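Local coordinates for protein fructose-bisphosphate aldolase (Thermus caldophilus, PDB 2FJK) that is a class II fructose-bisphosphate aldolase with a TIM-barrel fold, whose pocket holds 1,3-dihydroxyacetonephosphate in this structure, at residues G134-I139 / T176-Y181; K184-I189 / G233-D238. One frame throughout, in Å; residues are numbered along the deposited sequence.

Interaction 1. Residues G134-I139 / T176-Y181. With 13P (1,3-dihydroxyacetonephosphate), chain E.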
loop_
_atom_site.group_PDB
_atom_site.type_symbol
_atom_site.label_atom_id
_atom_site.label_comp_id
_atom_site.label_asym_id
_atom_site.label_seq_id
_atom_site.Cartn_x
_atom_site.Cartn_y
_atom_site.Cartn_z
ATOM N N GLY A 134 -19.630 5.450 -32.266
ATOM C CA GLY A 134 -19.464 4.647 -33.463
ATOM C C GLY A 134 -19.039 3.249 -33.058
ATOM O O GLY A 134 -18.344 3.077 -32.061
ATOM N N ARG A 135 -19.453 2.247 -33.822
ATOM C CA ARG A 135 -19.112 0.868 -33.507
ATOM C C ARG A 135 -17.794 0.463 -34.144
ATOM O O ARG A 135 -17.551 0.750 -35.314
ATOM C CB ARG A 135 -20.219 -0.060 -33.991
ATOM C CG ARG A 135 -20.059 -1.501 -33.561
ATOM C CD ARG A 135 -21.225 -1.919 -32.693
ATOM N NE ARG A 135 -22.497 -1.555 -33.313
ATOM C CZ ARG A 135 -23.690 -1.861 -32.813
ATOM N NH1 ARG A 135 -23.783 -2.541 -31.677
ATOM N NH2 ARG A 135 -24.792 -1.485 -33.449
ATOM N N LEU A 136 -16.947 -0.209 -33.370
ATOM C CA LEU A 136 -15.650 -0.654 -33.869
ATOM C C LEU A 136 -15.809 -1.870 -34.759
ATOM O O LEU A 136 -15.558 -2.999 -34.342
ATOM C CB LEU A 136 -14.703 -0.994 -32.715
ATOM C CG LEU A 136 -13.993 0.150 -31.993
ATOM C CD1 LEU A 136 -13.151 -0.427 -30.865
ATOM C CD2 LEU A 136 -13.120 0.916 -32.964
ATOM N N ALA A 137 -16.237 -1.630 -35.989
ATOM C CA ALA A 137 -16.422 -2.697 -36.950
ATOM C C ALA A 137 -15.655 -2.332 -38.208
ATOM O O ALA A 137 -15.561 -1.156 -38.570
ATOM C CB ALA A 137 -17.905 -2.865 -37.267
ATOM N N GLY A 138 -15.090 -3.338 -38.864
ATOM C CA GLY A 138 -14.351 -3.076 -40.083
ATOM C C GLY A 138 -15.308 -2.771 -41.221
ATOM O O GLY A 138 -16.504 -3.051 -41.127
ATOM N N ILE A 139 -14.782 -2.185 -42.291
ATOM C CA ILE A 139 -15.575 -1.850 -43.468
ATOM C C ILE A 139 -14.708 -1.865 -44.715
ATOM O O ILE A 139 -13.539 -1.484 -44.675
ATOM C CB ILE A 139 -16.238 -0.449 -43.354
ATOM C CG1 ILE A 139 -15.322 0.515 -42.602
ATOM C CG2 ILE A 139 -17.588 -0.569 -42.687
ATOM C CD1 ILE A 139 -14.055 0.880 -43.340
ATOM N N THR A 176 -11.147 -0.080 -37.632
ATOM C CA THR A 176 -10.485 -1.099 -36.805
ATOM C C THR A 176 -11.510 -1.954 -36.058
ATOM O O THR A 176 -12.681 -1.577 -35.944
ATOM C CB THR A 176 -9.560 -0.471 -35.738
ATOM O OG1 THR A 176 -10.353 0.263 -34.804
ATOM C CG2 THR A 176 -8.552 0.468 -36.376
ATOM N N SER A 177 -11.062 -3.106 -35.554
ATOM C CA SER A 177 -11.922 -4.016 -34.808
ATOM C C SER A 177 -11.038 -5.001 -34.040
ATOM O O SER A 177 -9.908 -5.274 -34.457
ATOM C CB SER A 177 -12.868 -4.761 -35.761
ATOM O OG SER A 177 -12.192 -5.753 -36.521
ATOM N N HIS A 178 -11.548 -5.533 -32.924
ATOM C CA HIS A 178 -10.783 -6.464 -32.080
ATOM C C HIS A 178 -10.555 -7.844 -32.699
ATOM O O HIS A 178 -11.231 -8.236 -33.653
ATOM C CB HIS A 178 -11.479 -6.673 -30.725
ATOM C CG HIS A 178 -11.713 -5.416 -29.948
ATOM N ND1 HIS A 178 -10.699 -4.548 -29.602
ATOM C CD2 HIS A 178 -12.850 -4.886 -29.437
ATOM C CE1 HIS A 178 -11.203 -3.538 -28.915
ATOM N NE2 HIS A 178 -12.505 -3.719 -28.801
ATOM N N GLY A 179 -9.599 -8.580 -32.142
ATOM C CA GLY A 179 -9.331 -9.918 -32.632
ATOM C C GLY A 179 -8.270 -10.039 -33.699
ATOM O O GLY A 179 -7.728 -9.044 -34.172
ATOM N N ALA A 180 -7.977 -11.274 -34.086
ATOM C CA ALA A 180 -6.953 -11.534 -35.091
ATOM C C ALA A 180 -7.459 -11.514 -36.542
ATOM O O ALA A 180 -6.695 -11.789 -37.464
ATOM C CB ALA A 180 -6.287 -12.865 -34.798
ATOM N N TYR A 181 -8.731 -11.195 -36.751
ATOM C CA TYR A 181 -9.274 -11.169 -38.113
ATOM C C TYR A 181 -9.890 -9.820 -38.424
ATOM O O TYR A 181 -11.111 -9.684 -38.494
ATOM C CB TYR A 181 -10.317 -12.279 -38.287
ATOM C CG TYR A 181 -9.787 -13.639 -37.895
ATOM C CD1 TYR A 181 -10.159 -14.241 -36.689
ATOM C CD2 TYR A 181 -8.884 -14.312 -38.719
ATOM C CE1 TYR A 181 -9.640 -15.485 -36.316
ATOM C CE2 TYR A 181 -8.363 -15.543 -38.360
ATOM C CZ TYR A 181 -8.742 -16.124 -37.159
ATOM O OH TYR A 181 -8.199 -17.333 -36.807
HETATM P P 13P E . -6.939 -5.977 -30.195
HETATM O O1P 13P E . -7.704 -7.383 -30.099
HETATM O O2P 13P E . -6.883 -5.601 -31.732
HETATM O O3P 13P E . -5.490 -6.144 -29.644
HETATM O O1 13P E . -7.757 -4.897 -29.332
HETATM C C1 13P E . -7.032 -3.874 -28.652
HETATM C C2 13P E . -8.073 -2.887 -28.188
HETATM O O2 13P E . -8.882 -2.442 -28.998
HETATM C C3 13P E . -8.133 -2.439 -26.728
HETATM O O3 13P E . -9.266 -1.604 -26.511
HETATM O O HOH W 1 -14.361 -5.079 -32.421
HETATM O O HOH W 2 -14.223 0.889 -36.876
#

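Interaction 2. Residues K184-I189 / G233-D238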
loop_
_atom_site.group_PDB
_atom_site.type_symbol
_atom_site.label_atom_id
_atom_site.label_comp_id
_atom_site.label_asym_id
_atom_site.label_seq_id
_atom_site.Cartn_x
_atom_site.Cartn_y
_atom_site.Cartn_z
ATOM N N LYS A 184 -9.941 -9.005 -44.767
ATOM C CA LYS A 184 -9.166 -9.593 -45.859
ATOM C C LYS A 184 -8.142 -8.586 -46.371
ATOM O O LYS A 184 -8.457 -7.414 -46.581
ATOM C CB LYS A 184 -10.080 -10.027 -47.008
ATOM C CG LYS A 184 -10.989 -11.205 -46.680
ATOM C CD LYS A 184 -11.672 -11.745 -47.933
ATOM C CE LYS A 184 -12.547 -12.956 -47.621
ATOM N NZ LYS A 184 -13.222 -13.494 -48.842
ATOM N N GLY A 185 -6.915 -9.046 -46.576
ATOM C CA GLY A 185 -5.883 -8.141 -47.038
ATOM C C GLY A 185 -5.750 -7.022 -46.021
ATOM O O GLY A 185 -6.103 -7.194 -44.854
ATOM N N ARG A 186 -5.248 -5.872 -46.459
ATOM C CA ARG A 186 -5.078 -4.732 -45.570
ATOM C C ARG A 186 -6.429 -4.088 -45.282
ATOM O O ARG A 186 -7.042 -3.492 -46.165
ATOM C CB ARG A 186 -4.131 -3.713 -46.208
ATOM C CG ARG A 186 -3.920 -2.432 -45.414
ATOM C CD ARG A 186 -2.822 -1.597 -46.066
ATOM N NE ARG A 186 -2.659 -0.277 -45.462
ATOM C CZ ARG A 186 -1.702 0.582 -45.810
ATOM N NH1 ARG A 186 -0.831 0.254 -46.754
ATOM N NH2 ARG A 186 -1.609 1.763 -45.211
ATOM N N PRO A 187 -6.913 -4.212 -44.039
ATOM C CA PRO A 187 -8.202 -3.631 -43.649
ATOM C C PRO A 187 -8.230 -2.123 -43.861
ATOM O O PRO A 187 -7.318 -1.412 -43.455
ATOM C CB PRO A 187 -8.327 -4.031 -42.176
ATOM C CG PRO A 187 -6.909 -4.139 -41.728
ATOM C CD PRO A 187 -6.253 -4.844 -42.884
ATOM N N PHE A 188 -9.286 -1.640 -44.503
ATOM C CA PHE A 188 -9.412 -0.216 -44.788
ATOM C C PHE A 188 -9.573 0.675 -43.565
ATOM O O PHE A 188 -10.411 0.431 -42.703
ATOM C CB PHE A 188 -10.595 0.038 -45.725
ATOM C CG PHE A 188 -10.812 1.493 -46.038
ATOM C CD1 PHE A 188 -9.897 2.193 -46.821
ATOM C CD2 PHE A 188 -11.914 2.170 -45.529
ATOM C CE1 PHE A 188 -10.077 3.546 -47.094
ATOM C CE2 PHE A 188 -12.105 3.523 -45.794
ATOM C CZ PHE A 188 -11.186 4.213 -46.577
ATOM N N ILE A 189 -8.769 1.725 -43.508
ATOM C CA ILE A 189 -8.847 2.676 -42.416
ATOM C C ILE A 189 -9.283 4.003 -43.018
ATOM O O ILE A 189 -8.620 4.532 -43.909
ATOM C CB ILE A 189 -7.483 2.863 -41.726
ATOM C CG1 ILE A 189 -6.899 1.501 -41.342
ATOM C CG2 ILE A 189 -7.642 3.763 -40.514
ATOM C CD1 ILE A 189 -7.823 0.626 -40.534
ATOM N N GLY A 233 -4.033 -7.974 -39.309
ATOM C CA GLY A 233 -4.111 -6.876 -38.366
ATOM C C GLY A 233 -4.036 -5.542 -39.070
ATOM O O GLY A 233 -3.981 -5.499 -40.297
ATOM N N ILE A 234 -4.037 -4.457 -38.299
ATOM C CA ILE A 234 -3.969 -3.115 -38.866
ATOM C C ILE A 234 -2.550 -2.840 -39.339
ATOM O O ILE A 234 -1.577 -3.099 -38.621
ATOM C CB ILE A 234 -4.375 -2.035 -37.838
ATOM C CG1 ILE A 234 -5.755 -2.352 -37.244
ATOM C CG2 ILE A 234 -4.389 -0.673 -38.503
ATOM C CD1 ILE A 234 -6.862 -2.476 -38.247
ATOM N N HIS A 235 -2.440 -2.324 -40.559
ATOM C CA HIS A 235 -1.147 -2.026 -41.158
ATOM C C HIS A 235 -0.386 -0.942 -40.400
ATOM O O HIS A 235 -0.954 0.087 -40.037
ATOM C CB HIS A 235 -1.337 -1.582 -42.605
ATOM C CG HIS A 235 -0.062 -1.522 -43.383
ATOM N ND1 HIS A 235 0.550 -2.647 -43.894
ATOM C CD2 HIS A 235 0.740 -0.479 -43.701
ATOM C CE1 HIS A 235 1.675 -2.299 -44.493
ATOM N NE2 HIS A 235 1.813 -0.989 -44.390
ATOM N N PRO A 236 0.917 -1.158 -40.158
ATOM C CA PRO A 236 1.761 -0.196 -39.441
ATOM C C PRO A 236 1.672 1.228 -39.994
ATOM O O PRO A 236 1.589 2.198 -39.234
ATOM C CB PRO A 236 3.162 -0.783 -39.592
ATOM C CG PRO A 236 2.905 -2.250 -39.604
ATOM C CD PRO A 236 1.683 -2.369 -40.502
ATOM N N GLU A 237 1.689 1.357 -41.316
ATOM C CA GLU A 237 1.612 2.681 -41.928
ATOM C C GLU A 237 0.301 3.383 -41.581
ATOM O O GLU A 237 0.279 4.597 -41.368
ATOM C CB GLU A 237 1.792 2.575 -43.445
ATOM C CG GLU A 237 3.173 2.043 -43.858
ATOM C CD GLU A 237 4.322 2.876 -43.294
ATOM O OE1 GLU A 237 4.305 4.116 -43.471
ATOM O OE2 GLU A 237 5.247 2.293 -42.679
ATOM N N ASP A 238 -0.788 2.624 -41.511
ATOM C CA ASP A 238 -2.073 3.207 -41.153
ATOM C C ASP A 238 -2.015 3.689 -39.716
ATOM O O ASP A 238 -2.633 4.692 -39.359
ATOM C CB ASP A 238 -3.204 2.194 -41.330
ATOM C CG ASP A 238 -3.602 2.034 -42.777
ATOM O OD1 ASP A 238 -3.781 3.076 -43.440
ATOM O OD2 ASP A 238 -3.741 0.887 -43.249
HETATM O O HOH W 3 -4.556 -1.621 -42.237
#

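Interaction 1. Residues G134-I139 / T176-Y181
The oxygen of water 1 is gripped twice: it accepts a hydrogen bond from His178 N at 2.9 Å and donates one to Leu136 O at 3.1 Å. It thereby joins two loops of the TIM barrel, those following strands 128-133 and 171-172, beside the 13P pocket. Water 2 forms a second bridge, donating to the carbonyl oxygens of Ala137 and Thr176, and no direct hydrogen bond links the segments. Leu136 is the centre of an inverse gamma turn, closed by a weak bond from Ala137 N to Arg135 O. Its side chain runs alongside that of Thr176, with CD2 3.4 Å from Thr176 OG1, a hydroxyl whose hydrogen bond is to His208 O. The other branch crosses His178 obliquely, Leu136 CD1 lying 3.9 Å from His178 NE2. On the ligand side, His178 ND1 donates to the ester oxygen 13P O1 at 3.0 Å, while the carbonyl oxygen 13P O2 abuts the ring edge, close to the plane of the imidazole and packed tightly at 2.6 Å from His178 CE1. Next along the chain, Gly179 N donates almost straight (169°) to 13P O1P, 3.0 Å away.

Interaction 2. Residues K184-I189 / G233-D238
Gly233 begins the contact with its carbonyl, whose O meets CG and CD of Pro187, 3.5 Å from CD. Ile234 follows with CG1 anti to the carbonyl carbon, and this torsion helps carry its CD1 between two apolar partners, Pro187 CG at 3.9 Å and Ile189 CD1 at 4.0 Å. His235, at the N-cap of helix 236-244, turns its ring flat against the guanidinium of Arg186: the centres are 3.9 Å apart and the planes 20° from parallel, with His235 CD2 over the middle of the guanidinium and Arg186 NH1 toward the rim of the imidazole. Pro236 CD covers the opposite face of that ring, so the histidine is sandwiched. The backbone N of His235 donates to water 3, which in turn donates to Pro187 O and Asp238 OD2, three bonds in all. Glu237 contributes little beyond its CB, near Arg186 NH2. Asp238 carries the charged part. Arg186, extended throughout with CG anti to the backbone N (chi1 177°), meets it tip to tip and side-on, NE to OD2 at 2.7 Å and NH2 to OD1 at 3.1 Å. The carboxylate stands at 66° to the guanidinium, so both oxygens are met from above their own plane while lying close to that of the arginine. OD1 is bonded to His191 as well, which helps fix the rotation of this buried group, and Ile189 CG1 packs 3.6 Å from Asp238 CG. Its place in the first turn of helix 236-244 would probably favour the charged form of Asp238. A side-on salt bridge reinforced by an arginine-histidine stack thus joins the loop after strand 171-172 to the N-terminus of this helix, a loop-to-helix contact of the TIM-barrel fold close to the 13P pocket.

How the interactions relate
The two contacts follow one another in sequence without interleaving, and their centres are 11 Å apart. Segments 176-181 and 184-189 belong to one long loop between strand 171-172 and helix 191-200; it meets the loop after strand 128-133 first and then the start of helix 236-244. The contacts touch directly: Ile139 CD1 packs 3.3 Å from Phe188 CD2, and Thr176 CG2 lies 3.9 Å from Ile234 CD1. Interaction 1 supplies His178 and Gly179 to the 13P pocket, whereas interaction 2 joins the same loop to the helix start, probably helping to hold it in place, with the side chain of Ile234 about 6 Å from the ligand.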